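Local structure of cyclopropane mycolic acid synthase MmaA2 (Mycobacterium tuberculosis, 1TPY) at residues Ala14-Ser19 with Glu198-Gly203; Gln31-Ala36 with Glu260-Tyr265; Arg81-Tyr86 with Asp108-Pro113. The protein catalyses the S-adenosylmethionine-dependent conversion of a double bond into a cis cyclopropane ring on mycolic acids of the Mycobacterium tuberculosis cell envelope. One frame throughout, in Å; residues are numbered along the deposited sequence.

Contacts 1 and 2 belong to the buried active-site region, their centres 11 Å apart, and both touch S-adenosyl-L-homocysteine and the detergent cetyl-trimethyl-ammonium. They join residues from early in the chain to the end of helix 186-199 with the loop beyond it, and to helix 256-275, and they meet each other through His-15 and Tyr-33. Their chemistry is aromatic and polar: rings, a histidine and hydroxyl groups placed around cofactor and detergent. Contact 3 is different. It lies about 29 Å from contact 1 and 27 Å from contact 2, centre to centre, at the partly buried rim of the Rossmann-like core, where isoleucine packs on a methionine end and a threonine, with no hydrogen bond between the segments.

Contact 1 of 3, residues Ala14-Ser19 with Glu198-Gly203; sequences AHYDLS and EIFPGG. With 16A (cetyl-trimethyl-ammonium), chain D; SAH (S-adenosyl-L-homocysteine), chain C.
His-15, near the end of helix 9-16, meets the chain leaving helix 186-199 in two ways. Its ND1 gives a hydrogen bond to the backbone O of Ile-199 (2.8 Å), bent to 138° at the hydrogen, with the nitrogen lying above the carbonyl plane. CG stands anti to the backbone N (chi1 -173°), which carries the imidazole across Phe-200: CE2 of that phenyl sits over the centre of the His-15 ring, and His-15 CE1 comes within 3.3 Å of Phe-200 CE2. The ring planes are inclined by 33°. NE2 is hydrogen-bonded to Tyr-33 OH. The site is that of a Rossmann-like, class I methyltransferase, where the cofactor product meets a detergent that probably marks the lipid channel. Tyr-16 comes next, between His-15 CD2 on one face and the ribose of S-adenosyl-L-homocysteine on the other. Its CE2 lies 3.3 Å from the sulfur SD, and its OH, hydrogen-bonded to His-141, is 3.6 Å from Phe-200 CE2. One face of Phe-200 lies on C14 of the detergent chain, near its ammonium head, and Ile-199 CG2 packs toward the rim of the opposite face. Asp-17 hydrogen-bonds Ser-96 OG and the backbone N of Lys-97 and Asn-98.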
# COMPACT_ATOMS: atom_id res chain seq x y z
N ALA A 14 7.27 -7.55 -11.09
CA ALA A 14 8.56 -7.00 -11.50
C ALA A 14 9.17 -6.19 -10.36
O ALA A 14 10.38 -5.98 -10.32
CB ALA A 14 8.38 -6.12 -12.74
N HIS A 15 8.34 -5.73 -9.44
CA HIS A 15 8.84 -4.97 -8.30
C HIS A 15 8.93 -5.81 -7.03
O HIS A 15 10.02 -6.00 -6.48
CB HIS A 15 7.94 -3.75 -8.03
CG HIS A 15 8.49 -2.83 -6.99
ND1 HIS A 15 9.27 -1.74 -7.30
CD2 HIS A 15 8.40 -2.86 -5.64
CE1 HIS A 15 9.65 -1.14 -6.19
NE2 HIS A 15 9.14 -1.80 -5.16
N TYR A 16 7.79 -6.33 -6.55
CA TYR A 16 7.77 -7.08 -5.30
C TYR A 16 8.41 -8.45 -5.27
O TYR A 16 8.65 -9.00 -4.19
CB TYR A 16 6.34 -7.18 -4.78
CG TYR A 16 5.67 -5.83 -4.70
CD1 TYR A 16 4.89 -5.35 -5.75
CD2 TYR A 16 5.91 -4.98 -3.62
CE1 TYR A 16 4.37 -4.07 -5.74
CE2 TYR A 16 5.39 -3.69 -3.60
CZ TYR A 16 4.63 -3.24 -4.65
OH TYR A 16 4.14 -1.96 -4.64
N ASP A 17 8.70 -9.03 -6.43
CA ASP A 17 9.34 -10.34 -6.44
C ASP A 17 10.83 -10.24 -6.70
O ASP A 17 11.51 -11.24 -6.92
CB ASP A 17 8.66 -11.26 -7.47
CG ASP A 17 7.35 -11.84 -6.95
OD1 ASP A 17 6.61 -12.45 -7.75
OD2 ASP A 17 7.07 -11.70 -5.75
N LEU A 18 11.35 -9.01 -6.66
CA LEU A 18 12.78 -8.78 -6.88
C LEU A 18 13.62 -9.68 -5.97
O LEU A 18 14.50 -10.40 -6.43
CB LEU A 18 13.12 -7.31 -6.59
CG LEU A 18 14.60 -6.95 -6.80
CD1 LEU A 18 14.95 -7.13 -8.28
CD2 LEU A 18 14.86 -5.52 -6.37
N SER A 19 13.33 -9.61 -4.68
CA SER A 19 14.04 -10.41 -3.68
C SER A 19 13.67 -9.95 -2.28
O SER A 19 13.84 -8.78 -1.94
CB SER A 19 15.56 -10.28 -3.86
OG SER A 19 16.24 -10.77 -2.72
N GLU A 198 11.18 1.94 -14.54
CA GLU A 198 12.08 1.05 -13.80
C GLU A 198 11.64 0.64 -12.40
O GLU A 198 12.25 -0.24 -11.80
CB GLU A 198 13.46 1.70 -13.69
CG GLU A 198 13.98 2.33 -14.98
CD GLU A 198 15.41 2.85 -14.84
OE1 GLU A 198 15.76 3.81 -15.55
OE2 GLU A 198 16.17 2.29 -14.03
N ILE A 199 10.58 1.26 -11.87
CA ILE A 199 10.15 0.95 -10.51
C ILE A 199 8.76 0.34 -10.38
O ILE A 199 8.60 -0.76 -9.87
CB ILE A 199 10.22 2.21 -9.62
CG1 ILE A 199 11.57 2.91 -9.80
CG2 ILE A 199 10.01 1.84 -8.16
CD1 ILE A 199 12.78 2.03 -9.45
N PHE A 200 7.75 1.09 -10.84
CA PHE A 200 6.37 0.63 -10.76
C PHE A 200 5.64 0.65 -12.09
O PHE A 200 4.77 1.48 -12.31
CB PHE A 200 5.59 1.50 -9.77
CG PHE A 200 6.08 1.39 -8.35
CD1 PHE A 200 6.51 2.53 -7.66
CD2 PHE A 200 6.11 0.16 -7.70
CE1 PHE A 200 6.95 2.44 -6.35
CE2 PHE A 200 6.55 0.06 -6.39
CZ PHE A 200 6.98 1.20 -5.71
N PRO A 201 6.00 -0.26 -13.00
CA PRO A 201 5.28 -0.26 -14.28
C PRO A 201 3.79 -0.41 -13.98
O PRO A 201 3.41 -1.13 -13.05
CB PRO A 201 5.85 -1.48 -14.99
CG PRO A 201 7.25 -1.55 -14.47
CD PRO A 201 7.09 -1.25 -12.99
N GLY A 202 2.95 0.27 -14.75
CA GLY A 202 1.52 0.18 -14.53
C GLY A 202 1.05 1.03 -13.37
O GLY A 202 -0.15 1.16 -13.14
N GLY A 203 1.99 1.62 -12.63
CA GLY A 203 1.64 2.45 -11.49
C GLY A 203 0.93 3.72 -11.91
O GLY A 203 1.49 4.53 -12.66
C1 16A D . 7.13 4.94 -1.84
C2 16A D . 6.53 5.01 -3.25
C3 16A D . 6.21 6.47 -3.62
C4 16A D . 5.63 6.68 -5.01
C5 16A D . 5.37 8.18 -5.22
C6 16A D . 4.78 8.56 -6.59
C7 16A D . 5.62 8.31 -7.87
C8 16A D . 4.88 8.24 -9.22
C9 16A D . 3.65 7.30 -9.31
C10 16A D . 3.91 5.79 -9.12
C11 16A D . 2.68 4.92 -8.75
C12 16A D . 3.01 3.55 -8.15
C13 16A D . 2.86 3.53 -6.62
C14 16A D . 3.28 2.19 -6.03
C15 16A D . 3.35 2.37 -4.51
C16 16A D . 3.93 1.07 -3.90
N1 16A D . 4.22 0.79 -2.43
C17 16A D . 4.78 -0.31 -1.91
C18 16A D . 5.05 1.91 -1.83
C19 16A D . 2.91 0.84 -1.66
N SAH C . -0.38 -3.51 1.93
CA SAH C . 1.02 -3.84 2.15
CB SAH C . 1.80 -3.98 0.82
CG SAH C . 1.79 -2.80 -0.15
SD SAH C . 2.74 -3.09 -1.66
C SAH C . 1.70 -2.79 3.03
O SAH C . 1.07 -1.75 3.29
OXT SAH C . 2.86 -3.01 3.44
C5' SAH C . 1.44 -3.23 -2.91
C4' SAH C . 0.65 -4.54 -2.73
O4' SAH C . -0.61 -4.54 -3.45
C3' SAH C . 1.40 -5.78 -3.18
O3' SAH C . 1.20 -6.83 -2.21
C2' SAH C . 0.78 -6.12 -4.50
O2' SAH C . 0.97 -7.50 -4.84
C1' SAH C . -0.65 -5.74 -4.24
N9 SAH C . -1.49 -5.54 -5.49
C8 SAH C . -1.31 -4.75 -6.59
N7 SAH C . -2.23 -4.80 -7.50
C5 SAH C . -3.13 -5.73 -6.95
C6 SAH C . -4.37 -6.27 -7.39
N6 SAH C . -4.93 -5.93 -8.55
N1 SAH C . -5.00 -7.18 -6.58
C2 SAH C . -4.44 -7.53 -5.40
N3 SAH C . -3.28 -7.09 -4.88
C4 SAH C . -2.68 -6.18 -5.72

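Contact 2 of 3, residues Gln31-Ala36 with Glu260-Tyr265. With SAH (S-adenosyl-L-homocysteine), chain C; 16A (cetyl-trimethyl-ammonium), chain D; CO3 (carbonate ion), chain B.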
# COMPACT_ATOMS: atom_id res chain seq x y z
N GLN A 31 8.45 -5.60 7.49
CA GLN A 31 8.42 -5.56 6.03
C GLN A 31 7.19 -4.81 5.51
O GLN A 31 6.65 -5.14 4.45
CB GLN A 31 8.45 -6.98 5.46
CG GLN A 31 9.56 -7.87 6.02
CD GLN A 31 10.94 -7.25 5.89
OE1 GLN A 31 11.36 -6.85 4.80
NE2 GLN A 31 11.67 -7.19 7.01
N THR A 32 6.73 -3.82 6.26
CA THR A 32 5.60 -3.02 5.83
C THR A 32 6.19 -2.15 4.73
O THR A 32 7.31 -1.66 4.85
CB THR A 32 5.04 -2.14 6.96
OG1 THR A 32 4.53 -2.98 8.00
CG2 THR A 32 3.93 -1.26 6.45
N TYR A 33 5.46 -1.98 3.64
CA TYR A 33 5.97 -1.23 2.51
C TYR A 33 4.93 -0.20 2.09
O TYR A 33 4.29 -0.32 1.05
CB TYR A 33 6.25 -2.22 1.37
CG TYR A 33 7.18 -1.72 0.28
CD1 TYR A 33 7.44 -2.52 -0.82
CD2 TYR A 33 7.78 -0.47 0.35
CE1 TYR A 33 8.29 -2.10 -1.83
CE2 TYR A 33 8.64 -0.03 -0.66
CZ TYR A 33 8.88 -0.86 -1.75
OH TYR A 33 9.72 -0.46 -2.76
N SER A 34 4.77 0.82 2.93
CA SER A 34 3.81 1.89 2.72
C SER A 34 4.08 2.98 3.75
O SER A 34 4.79 2.76 4.73
CB SER A 34 2.39 1.34 2.87
OG SER A 34 2.26 0.58 4.07
N CYS A 35 3.49 4.16 3.55
CA CYS A 35 3.71 5.27 4.45
C CYS A 35 3.44 4.99 5.94
O CYS A 35 2.35 4.55 6.32
CB CYS A 35 2.87 6.47 4.02
SG CYS A 35 3.16 7.95 5.04
N ALA A 36 4.44 5.28 6.77
CA ALA A 36 4.32 5.07 8.21
C ALA A 36 3.59 6.25 8.85
O ALA A 36 3.30 7.24 8.19
CB ALA A 36 5.70 4.91 8.82
N GLU A 260 21.59 1.56 -6.96
CA GLU A 260 21.42 2.95 -7.38
C GLU A 260 20.00 3.22 -7.87
O GLU A 260 19.46 4.31 -7.64
CB GLU A 260 22.43 3.31 -8.48
CG GLU A 260 23.89 3.28 -8.03
CD GLU A 260 24.23 4.31 -6.94
OE1 GLU A 260 25.34 4.24 -6.39
OE2 GLU A 260 23.38 5.18 -6.64
N ARG A 261 19.39 2.25 -8.55
CA ARG A 261 18.03 2.42 -9.03
C ARG A 261 17.07 2.69 -7.86
O ARG A 261 16.28 3.63 -7.91
CB ARG A 261 17.58 1.18 -9.81
CG ARG A 261 16.15 1.23 -10.31
CD ARG A 261 16.04 0.56 -11.67
NE ARG A 261 16.39 -0.85 -11.62
CZ ARG A 261 17.16 -1.46 -12.52
NH1 ARG A 261 17.67 -0.79 -13.54
NH2 ARG A 261 17.42 -2.76 -12.40
N TYR A 262 17.16 1.87 -6.81
CA TYR A 262 16.30 2.05 -5.66
C TYR A 262 16.62 3.30 -4.84
O TYR A 262 15.71 3.94 -4.32
CB TYR A 262 16.31 0.79 -4.78
CG TYR A 262 15.29 -0.23 -5.23
CD1 TYR A 262 15.43 -0.89 -6.45
CD2 TYR A 262 14.13 -0.47 -4.49
CE1 TYR A 262 14.44 -1.77 -6.93
CE2 TYR A 262 13.14 -1.34 -4.94
CZ TYR A 262 13.30 -1.99 -6.16
OH TYR A 262 12.33 -2.86 -6.62
N MET A 263 17.90 3.65 -4.73
CA MET A 263 18.27 4.86 -4.00
C MET A 263 17.71 6.06 -4.75
O MET A 263 17.22 7.02 -4.15
CB MET A 263 19.79 5.00 -3.87
CG MET A 263 20.44 4.00 -2.92
SD MET A 263 19.68 4.03 -1.27
CE MET A 263 20.15 5.68 -0.72
N LYS A 264 17.77 6.00 -6.07
CA LYS A 264 17.25 7.07 -6.91
C LYS A 264 15.74 7.17 -6.72
O LYS A 264 15.18 8.27 -6.62
CB LYS A 264 17.57 6.79 -8.39
CG LYS A 264 17.01 7.82 -9.37
CD LYS A 264 17.39 7.47 -10.81
CE LYS A 264 16.71 8.40 -11.81
NZ LYS A 264 17.14 8.09 -13.22
N TYR A 265 15.08 6.01 -6.66
CA TYR A 265 13.64 5.98 -6.48
C TYR A 265 13.23 6.44 -5.08
O TYR A 265 12.35 7.28 -4.93
CB TYR A 265 13.11 4.57 -6.79
CG TYR A 265 12.10 3.97 -5.82
CD1 TYR A 265 10.94 4.65 -5.46
CD2 TYR A 265 12.29 2.68 -5.32
CE1 TYR A 265 9.99 4.07 -4.61
CE2 TYR A 265 11.34 2.08 -4.48
CZ TYR A 265 10.20 2.79 -4.13
OH TYR A 265 9.29 2.20 -3.29
N SAH C . -0.38 -3.51 1.93
CA SAH C . 1.02 -3.84 2.15
CB SAH C . 1.80 -3.98 0.82
CG SAH C . 1.79 -2.80 -0.15
SD SAH C . 2.74 -3.09 -1.66
C SAH C . 1.70 -2.79 3.03
O SAH C . 1.07 -1.75 3.29
OXT SAH C . 2.86 -3.01 3.44
C5' SAH C . 1.44 -3.23 -2.91
C4' SAH C . 0.65 -4.54 -2.73
O4' SAH C . -0.61 -4.54 -3.45
C3' SAH C . 1.40 -5.78 -3.18
O3' SAH C . 1.20 -6.83 -2.21
C2' SAH C . 0.78 -6.12 -4.50
O2' SAH C . 0.97 -7.50 -4.84
C1' SAH C . -0.65 -5.74 -4.24
N9 SAH C . -1.49 -5.54 -5.49
C8 SAH C . -1.31 -4.75 -6.59
N7 SAH C . -2.23 -4.80 -7.50
C5 SAH C . -3.13 -5.73 -6.95
C6 SAH C . -4.37 -6.27 -7.39
N6 SAH C . -4.93 -5.93 -8.55
N1 SAH C . -5.00 -7.18 -6.58
C2 SAH C . -4.44 -7.53 -5.40
N3 SAH C . -3.28 -7.09 -4.88
C4 SAH C . -2.68 -6.18 -5.72
C1 16A D . 7.13 4.94 -1.84
C2 16A D . 6.53 5.01 -3.25
C3 16A D . 6.21 6.47 -3.62
C4 16A D . 5.63 6.68 -5.01
C5 16A D . 5.37 8.18 -5.22
C6 16A D . 4.78 8.56 -6.59
C7 16A D . 5.62 8.31 -7.87
C8 16A D . 4.88 8.24 -9.22
C9 16A D . 3.65 7.30 -9.31
C10 16A D . 3.91 5.79 -9.12
C11 16A D . 2.68 4.92 -8.75
C12 16A D . 3.01 3.55 -8.15
C13 16A D . 2.86 3.53 -6.62
C14 16A D . 3.28 2.19 -6.03
C15 16A D . 3.35 2.37 -4.51
C16 16A D . 3.93 1.07 -3.90
N1 16A D . 4.22 0.79 -2.43
C17 16A D . 4.78 -0.31 -1.91
C18 16A D . 5.05 1.91 -1.83
C19 16A D . 2.91 0.84 -1.66
C CO3 B . 1.14 4.06 0.18
O1 CO3 B . 1.50 4.44 1.58
O2 CO3 B . 2.11 3.73 -0.70
O3 CO3 B . -0.16 4.04 -0.20
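Tyr-33 and Tyr-265 reach toward each other from opposite sides and join at their hydroxyls, OH to OH 2.7 Å, a hydrogen bond whose direction is open. The setting is the active site of a class I, Rossmann-like methyltransferase, where the loop before helix 45-57 holds the cofactor and helix 256-275 lines the detergent-filled pocket, which probably takes the lipid chain. The backbones stay well apart, with 13.6 Å between CA of Tyr-33 and CA of Tyr-262; Tyr-33 CG, opposite the backbone N (chi1 -161°), sends its ring out from the loop across that gap. The tight part is a polar join at the ends of two aromatic side chains. Tyr-33 OH lies in the plane of the Tyr-265 ring, at its edge, and this hydroxyl is shared with His-15 of contact 1. Tyr-262 adds a looser touch, its CE2 4.2 Å from Tyr-33 OH. Over the face of the Tyr-33 ring sits C17, a methyl of the detergent's ammonium head, while Tyr-265 turns an edge to C2 near the far end of the detergent chain. Glu-260 and Lys-264 sit on the exposed side of the helix, Lys-264 in a cation-pi contact with Phe-194. The carboxylate of S-adenosyl-L-homocysteine is held twice, OXT by Tyr-33 N in a nearly straight bond (176°) and O by Ser-34 OG, which also has Lys-52 NZ. A carbonate ion, consistent with the bicarbonate site of related cyclopropane synthases, is held by Tyr-232 and His-167, and Cys-35 N donates to its O1 at 2.8 Å.

Contact 3 of 3, residues Arg81-Tyr86 with Asp108-Pro113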
# COMPACT_ATOMS: atom_id res chain seq x y z
N ARG A 81 -1.28 -8.42 12.46
CA ARG A 81 -1.59 -7.46 13.52
C ARG A 81 -3.09 -7.41 13.77
O ARG A 81 -3.54 -7.22 14.91
CB ARG A 81 -1.10 -6.06 13.12
CG ARG A 81 -1.46 -4.95 14.12
CD ARG A 81 -0.70 -5.08 15.44
NE ARG A 81 -0.89 -3.91 16.29
CZ ARG A 81 -0.42 -3.78 17.53
NH1 ARG A 81 0.28 -4.76 18.08
NH2 ARG A 81 -0.65 -2.66 18.21
N ALA A 82 -3.88 -7.57 12.72
CA ALA A 82 -5.33 -7.54 12.85
C ALA A 82 -5.81 -8.72 13.70
O ALA A 82 -6.77 -8.60 14.47
CB ALA A 82 -5.97 -7.59 11.46
N ILE A 83 -5.15 -9.86 13.55
CA ILE A 83 -5.49 -11.06 14.31
C ILE A 83 -5.27 -10.86 15.80
O ILE A 83 -6.15 -11.13 16.62
CB ILE A 83 -4.64 -12.25 13.88
CG1 ILE A 83 -4.95 -12.61 12.42
CG2 ILE A 83 -4.90 -13.44 14.82
CD1 ILE A 83 -4.12 -13.76 11.90
N ALA A 84 -4.07 -10.39 16.14
CA ALA A 84 -3.68 -10.17 17.52
C ALA A 84 -4.43 -9.03 18.21
O ALA A 84 -4.90 -9.17 19.33
CB ALA A 84 -2.18 -9.90 17.59
N GLN A 85 -4.55 -7.90 17.52
CA GLN A 85 -5.21 -6.74 18.09
C GLN A 85 -6.74 -6.72 18.00
O GLN A 85 -7.40 -6.13 18.85
CB GLN A 85 -4.64 -5.48 17.46
CG GLN A 85 -4.80 -4.25 18.32
CD GLN A 85 -3.75 -4.17 19.43
OE1 GLN A 85 -3.20 -5.19 19.87
NE2 GLN A 85 -3.49 -2.96 19.90
N TYR A 86 -7.32 -7.34 16.97
CA TYR A 86 -8.78 -7.33 16.83
C TYR A 86 -9.42 -8.71 16.82
O TYR A 86 -10.65 -8.84 16.77
CB TYR A 86 -9.19 -6.54 15.59
CG TYR A 86 -8.68 -5.12 15.62
CD1 TYR A 86 -7.41 -4.80 15.15
CD2 TYR A 86 -9.46 -4.09 16.17
CE1 TYR A 86 -6.91 -3.51 15.24
CE2 TYR A 86 -8.96 -2.79 16.26
CZ TYR A 86 -7.69 -2.51 15.79
OH TYR A 86 -7.19 -1.22 15.86
N ASP A 108 1.74 -19.95 9.20
CA ASP A 108 1.98 -21.27 9.75
C ASP A 108 2.68 -21.20 11.11
O ASP A 108 2.39 -21.98 12.01
CB ASP A 108 2.84 -22.08 8.78
CG ASP A 108 2.08 -22.46 7.52
OD1 ASP A 108 2.74 -22.84 6.52
OD2 ASP A 108 0.84 -22.39 7.53
N GLU A 109 3.60 -20.25 11.23
CA GLU A 109 4.36 -20.07 12.46
C GLU A 109 3.56 -19.38 13.57
O GLU A 109 4.05 -19.23 14.68
CB GLU A 109 5.63 -19.26 12.18
CG GLU A 109 6.68 -20.00 11.37
CD GLU A 109 7.93 -19.16 11.12
OE1 GLU A 109 7.85 -18.21 10.31
OE2 GLU A 109 8.98 -19.44 11.74
N MET A 110 2.34 -18.97 13.26
CA MET A 110 1.49 -18.31 14.24
C MET A 110 0.70 -19.33 15.04
O MET A 110 0.22 -20.32 14.50
CB MET A 110 0.49 -17.37 13.57
CG MET A 110 1.08 -16.09 13.04
SD MET A 110 -0.24 -15.00 12.47
CE MET A 110 -0.62 -14.12 14.00
N ASP A 111 0.54 -19.08 16.34
CA ASP A 111 -0.20 -20.00 17.16
C ASP A 111 -1.53 -19.41 17.60
O ASP A 111 -1.78 -19.22 18.80
CB ASP A 111 0.61 -20.41 18.38
CG ASP A 111 0.00 -21.58 19.11
OD1 ASP A 111 -0.05 -22.68 18.51
OD2 ASP A 111 -0.44 -21.40 20.26
N THR A 112 -2.37 -19.10 16.63
CA THR A 112 -3.68 -18.53 16.88
C THR A 112 -4.78 -19.40 16.29
O THR A 112 -4.57 -20.10 15.30
CB THR A 112 -3.81 -17.12 16.27
OG1 THR A 112 -5.16 -16.67 16.37
CG2 THR A 112 -3.39 -17.14 14.81
N PRO A 113 -5.97 -19.38 16.91
CA PRO A 113 -7.09 -20.18 16.42
C PRO A 113 -7.83 -19.51 15.25
O PRO A 113 -8.65 -20.15 14.58
CB PRO A 113 -7.97 -20.31 17.67
CG PRO A 113 -7.77 -18.98 18.34
CD PRO A 113 -6.27 -18.77 18.22
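Ile-83 and Thr-112 mark the nearest backbone approach, CA to CA 8.1 Å, between the last turns of helix 77-86 and the extended loop that follows helix 97-108. No hydrogen bond joins the two segments. The helix keeps its own pattern, as in Gln-85 N to Arg-81 O, and the loop passes beside it, so the contact depends on side chains. Ile-83 is the hub and uses both branches. With CG1 beside the backbone N (chi1 -65°) and the chain then extended, CD1 meets the end of Met-110 tip to tip, 4.1 Å from Met-110 CE and equally far from its SD; a bend at the methionine's last torsion (89°) leaves both atoms against Ile-83 CD1. The other branch, CG2, lies across Thr-112, 3.6 Å from Thr-112 OG1. That hydroxyl is already hydrogen-bonded to the backbone N of Arg-114, so the isoleucine methyl packs beside a polar atom that has a partner. Arg-116 of the edge strand touches both Ile-83 and Met-110. On another side of the helix, Arg-81 makes a salt bridge to Asp-54 of helix 45-57. Joining the first connecting helix to the loop after the second is what two successive beta-alpha-beta crossovers of a Rossmann-like sheet produce, here 67-71, 89-94 and 116-120.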